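Local coordinates for 4-alpha-glucanotransferase (Corynebacterium glutamicum, PDB 5B68), which is an amylomaltase, also called disproportionating enzyme, that joins an N-terminal beta-sandwich domain to a TIM-barrel family domain, at residues A[627-630]-A[631-634]; A[328-331]-A[332-336]; A[663-666]-A[667-671]; A[369-372]-A[373-376]. All coordinates share one frame; numbering follows the deposited sequence.

From the N terminus the order is contact 2 (328-336), contact 4 (369-376), contact 1 (627-634) and contact 3 (663-671). The four follow in series, none nested in or crossing another. Three are turns of single helices: contact 2 lies on helix 307-338, contact 4 ends the next helix, 349-376, and contact 1 begins helix 627-639. Contact 3 alone closes a turn in a loop, between helices 650-654 and 694-702. No two contacts touch. Contacts 1 and 2 lie on opposite sides of the chain centre, their own centres about 50 Å apart. Contact 4 leads toward barrel strand 382-387, whereas contact 1 belongs to the helix before barrel strand 645-649.

Contact 1 of 4, residues A[627-630]-A[631-634]; sequences LAEL and LEGL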
loop_
_atom_site.group_PDB
_atom_site.type_symbol
_atom_site.label_atom_id
_atom_site.label_comp_id
_atom_site.label_asym_id
_atom_site.label_seq_id
_atom_site.Cartn_x
_atom_site.Cartn_y
_atom_site.Cartn_z
ATOM N N LEU A 627 22.852 -20.355 15.596
ATOM C CA LEU A 627 21.927 -19.452 14.952
ATOM C C LEU A 627 21.851 -19.762 13.472
ATOM O O LEU A 627 20.777 -19.886 12.935
ATOM C CB LEU A 627 22.456 -18.027 15.102
ATOM C CG LEU A 627 21.575 -16.799 14.874
ATOM C CD1 LEU A 627 22.186 -15.781 13.941
ATOM C CD2 LEU A 627 20.158 -17.136 14.474
ATOM N N ALA A 628 22.990 -19.967 12.834
ATOM C CA ALA A 628 23.010 -20.244 11.409
ATOM C C ALA A 628 22.253 -21.520 11.070
ATOM O O ALA A 628 21.592 -21.588 10.068
ATOM C CB ALA A 628 24.431 -20.299 10.876
ATOM N N GLU A 629 22.379 -22.539 11.901
ATOM C CA GLU A 629 21.653 -23.775 11.655
ATOM C C GLU A 629 20.131 -23.595 11.725
ATOM O O GLU A 629 19.399 -24.153 10.951
ATOM C CB GLU A 629 22.131 -24.879 12.594
ATOM C CG GLU A 629 23.645 -25.017 12.617
ATOM C CD GLU A 629 24.132 -26.085 13.576
ATOM O OE1 GLU A 629 23.884 -25.983 14.779
ATOM O OE2 GLU A 629 24.761 -27.036 13.109
ATOM N N LEU A 630 19.682 -22.804 12.673
ATOM C CA LEU A 630 18.247 -22.550 12.844
ATOM C C LEU A 630 17.734 -21.698 11.686
ATOM O O LEU A 630 16.710 -22.021 11.125
ATOM C CB LEU A 630 18.001 -21.893 14.179
ATOM C CG LEU A 630 18.257 -22.826 15.368
ATOM C CD1 LEU A 630 18.401 -22.022 16.632
ATOM C CD2 LEU A 630 17.180 -23.846 15.505
ATOM N N LEU A 631 18.478 -20.660 11.332
ATOM C CA LEU A 631 18.148 -19.889 10.129
ATOM C C LEU A 631 18.066 -20.738 8.891
ATOM O O LEU A 631 17.149 -20.656 8.106
ATOM C CB LEU A 631 19.163 -18.801 9.925
ATOM C CG LEU A 631 19.086 -17.661 10.903
ATOM C CD1 LEU A 631 20.305 -16.828 10.788
ATOM C CD2 LEU A 631 17.802 -16.822 10.695
ATOM N N GLU A 632 19.050 -21.606 8.687
ATOM C CA GLU A 632 19.020 -22.487 7.544
ATOM C C GLU A 632 17.762 -23.359 7.580
ATOM O O GLU A 632 17.114 -23.563 6.560
ATOM C CB GLU A 632 20.284 -23.381 7.550
ATOM C CG GLU A 632 21.509 -22.731 7.004
ATOM C CD GLU A 632 22.804 -23.544 7.259
ATOM O OE1 GLU A 632 22.910 -24.263 8.284
ATOM O OE2 GLU A 632 23.713 -23.390 6.450
ATOM N N GLY A 633 17.452 -23.939 8.743
ATOM C CA GLY A 633 16.319 -24.862 8.842
ATOM C C GLY A 633 14.964 -24.189 8.583
ATOM O O GLY A 633 14.131 -24.694 7.861
ATOM N N LEU A 634 14.783 -23.009 9.126
ATOM C CA LEU A 634 13.504 -22.260 8.909
ATOM C C LEU A 634 13.368 -21.836 7.462
ATOM O O LEU A 634 12.261 -21.805 6.909
ATOM C CB LEU A 634 13.421 -21.058 9.849
ATOM C CG LEU A 634 13.373 -21.414 11.369
ATOM C CD1 LEU A 634 13.461 -20.142 12.186
ATOM C CD2 LEU A 634 12.202 -22.280 11.712
#
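Leu627 and Leu631 meet methyl to methyl on the opening turns of helix 627-639, the alpha-helix that precedes strand 645-649 of the TIM barrel. Leu627 CD2 lies 3.7 Å from Leu631 CD1; Leu627 CG stands trans to the backbone N (chi1 -163°), and the rotation about chi2 (-130°, away from a staggered value) turns the CD2 branch toward Leu631. The same pair is tied through the backbone: Leu631 N donates to Leu627 O in an almost straight bond, N-H...O 179°. Helix 565-569 touches both leucines, while Ala628 and Leu631 rest on Leu695 of helix 694-702.

On the adjacent side of the helix, Glu632, one turn after Ala628, lays its side chain over the carbonyl of Ala628. Its CB is 3.4 Å from Ala628 O, and CG comes slightly closer, at 3.3 Å. CD follows at 3.6 Å from the same oxygen. At the tip, OE1 packs 3.6 Å from Glu629 CA, whereas OE2 reaches across to helix 694-702 and forms a salt bridge with Arg698 NE. That arginine probably offsets the negative charge of a carboxylate lying so near a carbonyl oxygen. Glu629 instead turns OE1 back to the backbone N of Glu626. On the buried side, Leu630 and Leu634 both lean on Leu602 of helix 587-607, and Leu634 CG sits 3.4 Å from Leu630 O.

Contact 2 of 4, residues A[328-331]-A[332-336]; sequences ATWC and ADRET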
loop_
_atom_site.group_PDB
_atom_site.type_symbol
_atom_site.label_atom_id
_atom_site.label_comp_id
_atom_site.label_asym_id
_atom_site.label_seq_id
_atom_site.Cartn_x
_atom_site.Cartn_y
_atom_site.Cartn_z
ATOM N N ALA A 328 2.505 19.078 -6.975
ATOM C CA ALA A 328 3.684 19.959 -7.034
ATOM C C ALA A 328 3.315 21.379 -6.538
ATOM O O ALA A 328 4.101 22.017 -5.878
ATOM C CB ALA A 328 4.219 20.020 -8.427
ATOM N N THR A 329 2.103 21.812 -6.841
ATOM C CA THR A 329 1.633 23.132 -6.388
ATOM C C THR A 329 1.445 23.118 -4.880
ATOM O O THR A 329 1.815 24.056 -4.201
ATOM C CB THR A 329 0.328 23.531 -7.085
ATOM O OG1 THR A 329 0.530 23.546 -8.503
ATOM C CG2 THR A 329 -0.169 24.872 -6.555
ATOM N N TRP A 330 0.880 22.043 -4.334
ATOM C CA TRP A 330 0.761 21.842 -2.921
ATOM C C TRP A 330 2.160 21.891 -2.274
ATOM O O TRP A 330 2.312 22.532 -1.222
ATOM C CB TRP A 330 0.035 20.518 -2.564
ATOM C CG TRP A 330 -0.052 20.228 -1.112
ATOM C CD1 TRP A 330 -1.059 20.534 -0.275
ATOM C CD2 TRP A 330 0.941 19.543 -0.316
ATOM N NE1 TRP A 330 -0.745 20.125 1.017
ATOM C CE2 TRP A 330 0.477 19.520 0.999
ATOM C CE3 TRP A 330 2.173 18.954 -0.613
ATOM C CZ2 TRP A 330 1.211 18.937 2.049
ATOM C CZ3 TRP A 330 2.920 18.362 0.458
ATOM C CH2 TRP A 330 2.427 18.370 1.737
ATOM N N CYS A 331 3.145 21.219 -2.867
ATOM C CA CYS A 331 4.522 21.294 -2.319
ATOM C C CYS A 331 5.062 22.744 -2.297
ATOM O O CYS A 331 5.621 23.157 -1.328
ATOM C CB CYS A 331 5.498 20.495 -3.112
ATOM S SG CYS A 331 5.098 18.679 -2.981
ATOM N N ALA A 332 4.856 23.450 -3.383
ATOM C CA ALA A 332 5.263 24.878 -3.478
ATOM C C ALA A 332 4.602 25.696 -2.392
ATOM O O ALA A 332 5.272 26.462 -1.637
ATOM C CB ALA A 332 4.935 25.379 -4.887
ATOM N N ASP A 333 3.310 25.477 -2.179
ATOM C CA ASP A 333 2.602 26.190 -1.134
ATOM C C ASP A 333 3.110 25.871 0.276
ATOM O O ASP A 333 3.150 26.790 1.111
ATOM C CB ASP A 333 1.107 25.952 -1.195
ATOM C CG ASP A 333 0.455 26.625 -2.388
ATOM O OD1 ASP A 333 1.077 27.546 -2.976
ATOM O OD2 ASP A 333 -0.652 26.175 -2.742
ATOM N N ARG A 334 3.411 24.605 0.552
ATOM C CA ARG A 334 3.942 24.198 1.844
ATOM C C ARG A 334 5.328 24.773 2.100
ATOM O O ARG A 334 5.629 25.236 3.172
ATOM C CB ARG A 334 3.980 22.673 1.949
ATOM C CG ARG A 334 2.665 22.068 2.418
ATOM C CD ARG A 334 2.591 21.989 3.934
ATOM N NE ARG A 334 3.891 21.578 4.443
ATOM C CZ ARG A 334 4.141 20.469 5.133
ATOM N NH1 ARG A 334 5.382 20.205 5.497
ATOM N NH2 ARG A 334 3.171 19.642 5.466
ATOM N N GLU A 335 6.164 24.732 1.086
ATOM C CA GLU A 335 7.489 25.305 1.163
ATOM C C GLU A 335 7.398 26.821 1.498
ATOM O O GLU A 335 8.103 27.351 2.367
ATOM C CB GLU A 335 8.281 25.114 -0.135
ATOM C CG GLU A 335 9.584 25.904 -0.108
ATOM C CD GLU A 335 10.526 25.714 -1.255
ATOM O OE1 GLU A 335 11.443 26.547 -1.379
ATOM O OE2 GLU A 335 10.396 24.779 -2.054
ATOM N N THR A 336 6.561 27.525 0.751
ATOM C CA THR A 336 6.443 28.990 0.944
ATOM C C THR A 336 5.927 29.371 2.340
ATOM O O THR A 336 6.400 30.345 2.915
ATOM C CB THR A 336 5.579 29.563 -0.158
ATOM O OG1 THR A 336 6.198 29.241 -1.428
ATOM C CG2 THR A 336 5.420 31.061 0.076
#
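Trp330 and Arg334, one turn apart on helix 307-338, make the tight part of this contact. Arg334 CG lies over the six-membered ring of Trp330, 3.7 Å from its centroid and 20° off the normal, a CH-pi interaction displaced toward the rim where CG is 3.5 Å from CZ2. The trans chi1 of Trp330 (177°) sends the indole alongside the arginine chain, and chi2 turns its face to it. The buried indole is enclosed further by Pro226, Thr238 and helix 396-400, and Cys331 SG lies at its edge.

Beyond CG the contact is wider: Trp330 CH2 lies over one face of the Arg334 guanidinium, 4.0 Å from NH2, with the two planes 58° apart. Looser still is the partly exposed pair Thr329 and Asp333, side by side with CG2 of the first 4.1 Å from OD2 of the second. Both look elsewhere for polar partners: Thr329 OG1 to Ile325 O, Asp333 OD1 to a salt bridge with Arg349 of helix 349-376. The contact is thus mainly apolar, aliphatic carbon on an aromatic face; the charged end, bonded weakly through NH1 to Gln338 OE1, is not stacked parallel to the ring.

Contact 3 of 4, residues A[663-666]-A[667-671]; sequences PGTT and RDMYP. With SO4 (sulfate ion), chain E.
Thr666 O accepts from Met669 N at 2.8 Å, closing a type I beta turn with helical phi/psi at Arg667 and Asp668; Tyr670 N adds a weak, longer bond to the same oxygen. Met669 N approaches from above the carbonyl plane, 45° out of it. This surface turn lies in the loop of the TIM-barrel family domain that runs from helix 650-654 toward helix 694-702.

The side chain of Thr666 binds the turn from a second direction. Its OG1, placed between the backbone N and the carbonyl carbon (chi1 36°), donates to Asp668 OD1 at 2.8 Å and meets that oxygen nearly end-on to its C-O bond. The two side chains run alongside each other, pointing the same way, both exposed. Met669 folds back past them: its SD comes 3.1 Å from Thr666 OG1, a close approach, and takes a weak hydrogen bond from Thr666 N at 3.4 Å. The thioether thereby lies against the N-H at the start of the turn, while its methyl CE reaches Thr665 CG2 at 4.1 Å. Met669 also touches Val582, and Thr665 turns OG1 to Gln662 O and Asn672 ND2. Tyr670 points its ring away from the turn, to end with OH bonded to Ala659 O.

Upstream, Gly664, with positive phi, donates a hydrogen bond from its N to sulfate O4 (3.0 Å); the ion, probably from the crystallisation liquor, is also bonded by Asn661 ND2. Pro663 CB lies 3.2 Å from sulfate O3.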
loop_
_atom_site.group_PDB
_atom_site.type_symbol
_atom_site.label_atom_id
_atom_site.label_comp_id
_atom_site.label_asym_id
_atom_site.label_seq_id
_atom_site.Cartn_x
_atom_site.Cartn_y
_atom_site.Cartn_z
ATOM N N PRO A 663 5.166 -2.440 16.534
ATOM C CA PRO A 663 3.804 -1.879 16.369
ATOM C C PRO A 663 3.218 -1.368 17.682
ATOM O O PRO A 663 3.576 -1.892 18.762
ATOM C CB PRO A 663 2.986 -3.064 15.791
ATOM C CG PRO A 663 4.006 -3.788 14.963
ATOM C CD PRO A 663 5.289 -3.712 15.767
ATOM N N GLY A 664 2.440 -0.287 17.591
ATOM C CA GLY A 664 1.879 0.336 18.783
ATOM C C GLY A 664 2.895 0.900 19.782
ATOM O O GLY A 664 2.609 0.983 20.996
ATOM N N THR A 665 4.091 1.243 19.305
ATOM C CA THR A 665 4.977 2.148 20.018
ATOM C C THR A 665 5.080 3.367 19.161
ATOM O O THR A 665 4.804 3.309 17.961
ATOM C CB THR A 665 6.408 1.622 20.189
ATOM O OG1 THR A 665 6.957 1.291 18.912
ATOM C CG2 THR A 665 6.437 0.398 21.099
ATOM N N THR A 666 5.473 4.481 19.767
ATOM C CA THR A 666 5.589 5.748 19.081
ATOM C C THR A 666 7.042 6.148 19.020
ATOM O O THR A 666 7.904 5.563 19.674
ATOM C CB THR A 666 4.796 6.847 19.869
ATOM O OG1 THR A 666 4.942 6.581 21.280
ATOM C CG2 THR A 666 3.339 6.782 19.534
ATOM N N ARG A 667 7.328 7.172 18.244
ATOM C CA ARG A 667 8.683 7.506 17.895
ATOM C C ARG A 667 9.567 7.945 19.073
ATOM O O ARG A 667 10.780 7.847 19.000
ATOM C CB ARG A 667 8.712 8.521 16.769
ATOM C CG ARG A 667 8.307 9.954 17.170
ATOM C CD ARG A 667 8.036 10.822 15.943
ATOM N NE ARG A 667 7.437 12.091 16.317
ATOM C CZ ARG A 667 6.141 12.324 16.489
ATOM N NH1 ARG A 667 5.213 11.370 16.361
ATOM N NH2 ARG A 667 5.757 13.560 16.860
ATOM N N ASP A 668 8.966 8.443 20.143
ATOM C CA ASP A 668 9.729 8.743 21.370
ATOM C C ASP A 668 10.029 7.467 22.199
ATOM O O ASP A 668 10.788 7.514 23.146
ATOM C CB ASP A 668 8.959 9.736 22.266
ATOM C CG ASP A 668 7.554 9.237 22.611
ATOM O OD1 ASP A 668 7.068 8.218 21.999
ATOM O OD2 ASP A 668 6.923 9.893 23.462
ATOM N N MET A 669 9.406 6.355 21.875
ATOM C CA MET A 669 9.665 5.106 22.574
ATOM C C MET A 669 10.806 4.253 21.943
ATOM O O MET A 669 11.607 3.660 22.639
ATOM C CB MET A 669 8.357 4.333 22.650
ATOM C CG MET A 669 7.197 5.127 23.279
ATOM S SD MET A 669 5.665 4.221 23.125
ATOM C CE MET A 669 6.028 2.919 24.307
ATOM N N TYR A 670 10.864 4.206 20.621
ATOM C CA TYR A 670 11.812 3.338 19.890
ATOM C C TYR A 670 11.999 3.991 18.539
ATOM O O TYR A 670 11.011 4.531 18.002
ATOM C CB TYR A 670 11.198 1.957 19.721
ATOM C CG TYR A 670 12.140 0.950 19.071
ATOM C CD1 TYR A 670 13.120 0.335 19.807
ATOM C CD2 TYR A 670 12.001 0.602 17.729
ATOM C CE1 TYR A 670 13.979 -0.622 19.231
ATOM C CE2 TYR A 670 12.844 -0.345 17.135
ATOM C CZ TYR A 670 13.848 -0.953 17.900
ATOM O OH TYR A 670 14.740 -1.889 17.318
ATOM N N PRO A 671 13.168 3.907 17.927
ATOM C CA PRO A 671 13.349 4.599 16.652
ATOM C C PRO A 671 12.805 3.816 15.459
ATOM O O PRO A 671 13.551 3.432 14.581
ATOM C CB PRO A 671 14.866 4.754 16.541
ATOM C CG PRO A 671 15.454 4.091 17.731
ATOM C CD PRO A 671 14.404 3.265 18.374
HETATM S S SO4 E . 2.268 0.886 13.922
HETATM O O1 SO4 E . 3.422 0.869 12.980
HETATM O O2 SO4 E . 1.192 1.612 13.223
HETATM O O3 SO4 E . 1.842 -0.505 14.197
HETATM O O4 SO4 E . 2.633 1.470 15.218
#

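Contact 4 of 4, residues A[369-372]-A[373-376]; sequences AAQK and RAVD
The last two turns of helix 349-376, part of the connection between the neighbouring parallel barrel strands 215-218 and 382-387, carry an i to i+4 salt bridge from Lys372 to Asp376. Lys372 NZ donates to Asp376 OD2 at 2.9 Å, meeting the syn lone pair of that oxygen, on the side of OD1. The lysine runs extended as far as CE and then bends (chi4 -58°), turning the ammonium toward the acid; its CG passes 3.5 Å from the same OD2. That carboxylate also lies against the helix, with CG of Asp376 3.2 Å from Lys372 O, where the ammonium probably eases the meeting of carboxylate and carbonyl. Both charged residues are exposed.

A further side-chain pair is formed by Gln371 and Val375. The Gln371 chain bends at chi2, which brings NE2 to 3.7 Å from Val375 CG2, and the same methyl sits 3.4 Å from Gln371 O.

The amide of Gln371 reaches beyond its helix: OE1 accepts from Ile383 N on strand 382-387, and NE2 bonds weakly to Ile381 O just before it. Buried Ala370 and Ala374 pack against Leu201 and Ala205 of helix 198-209, and Arg373 touches Asn203 and Ser206 of that same helix.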
loop_
_atom_site.group_PDB
_atom_site.type_symbol
_atom_site.label_atom_id
_atom_site.label_comp_id
_atom_site.label_asym_id
_atom_site.label_seq_id
_atom_site.Cartn_x
_atom_site.Cartn_y
_atom_site.Cartn_z
ATOM N N ALA A 369 15.430 2.938 -13.789
ATOM C CA ALA A 369 16.772 2.373 -13.956
ATOM C C ALA A 369 17.023 1.261 -12.933
ATOM O O ALA A 369 17.648 0.256 -13.290
ATOM C CB ALA A 369 17.831 3.444 -13.817
ATOM N N ALA A 370 16.470 1.430 -11.736
ATOM C CA ALA A 370 16.576 0.363 -10.730
ATOM C C ALA A 370 15.869 -0.901 -11.223
ATOM O O ALA A 370 16.396 -2.030 -11.064
ATOM C CB ALA A 370 16.035 0.756 -9.382
ATOM N N GLN A 371 14.654 -0.764 -11.730
ATOM C CA GLN A 371 13.907 -1.925 -12.201
ATOM C C GLN A 371 14.628 -2.568 -13.369
ATOM O O GLN A 371 14.652 -3.756 -13.500
ATOM C CB GLN A 371 12.463 -1.573 -12.578
ATOM C CG GLN A 371 11.720 -2.671 -13.317
ATOM C CD GLN A 371 11.324 -3.826 -12.429
ATOM O OE1 GLN A 371 11.785 -3.937 -11.322
ATOM N NE2 GLN A 371 10.493 -4.694 -12.933
ATOM N N LYS A 372 15.198 -1.754 -14.230
ATOM C CA LYS A 372 15.933 -2.301 -15.360
ATOM C C LYS A 372 17.140 -3.111 -14.900
ATOM O O LYS A 372 17.437 -4.141 -15.427
ATOM C CB LYS A 372 16.390 -1.185 -16.288
ATOM C CG LYS A 372 17.056 -1.643 -17.559
ATOM C CD LYS A 372 17.297 -0.467 -18.480
ATOM C CE LYS A 372 17.687 -0.922 -19.862
ATOM N NZ LYS A 372 18.903 -1.752 -19.814
ATOM N N ARG A 373 17.806 -2.615 -13.880
ATOM C CA ARG A 373 18.932 -3.316 -13.325
ATOM C C ARG A 373 18.518 -4.649 -12.758
ATOM O O ARG A 373 19.169 -5.644 -12.958
ATOM C CB ARG A 373 19.471 -2.511 -12.176
ATOM C CG ARG A 373 20.560 -1.555 -12.551
ATOM C CD ARG A 373 21.847 -2.117 -12.011
ATOM N NE ARG A 373 22.450 -1.286 -10.996
ATOM C CZ ARG A 373 23.561 -1.631 -10.360
ATOM N NH1 ARG A 373 24.086 -0.838 -9.458
ATOM N NH2 ARG A 373 24.138 -2.786 -10.644
ATOM N N ALA A 374 17.412 -4.638 -12.038
ATOM C CA ALA A 374 16.913 -5.868 -11.437
ATOM C C ALA A 374 16.587 -6.922 -12.481
ATOM O O ALA A 374 16.937 -8.085 -12.367
ATOM C CB ALA A 374 15.718 -5.585 -10.571
ATOM N N VAL A 375 15.889 -6.524 -13.534
ATOM C CA VAL A 375 15.460 -7.447 -14.518
ATOM C C VAL A 375 16.663 -7.891 -15.394
ATOM O O VAL A 375 16.743 -9.038 -15.790
ATOM C CB VAL A 375 14.412 -6.782 -15.415
ATOM C CG1 VAL A 375 14.119 -7.645 -16.643
ATOM C CG2 VAL A 375 13.125 -6.609 -14.631
ATOM N N ASP A 376 17.582 -6.987 -15.693
ATOM C CA ASP A 376 18.777 -7.368 -16.488
ATOM C C ASP A 376 19.708 -8.306 -15.699
ATOM O O ASP A 376 20.468 -9.073 -16.294
ATOM C CB ASP A 376 19.533 -6.138 -16.944
ATOM C CG ASP A 376 18.826 -5.360 -18.090
ATOM O OD1 ASP A 376 17.864 -5.847 -18.731
ATOM O OD2 ASP A 376 19.267 -4.199 -18.292
#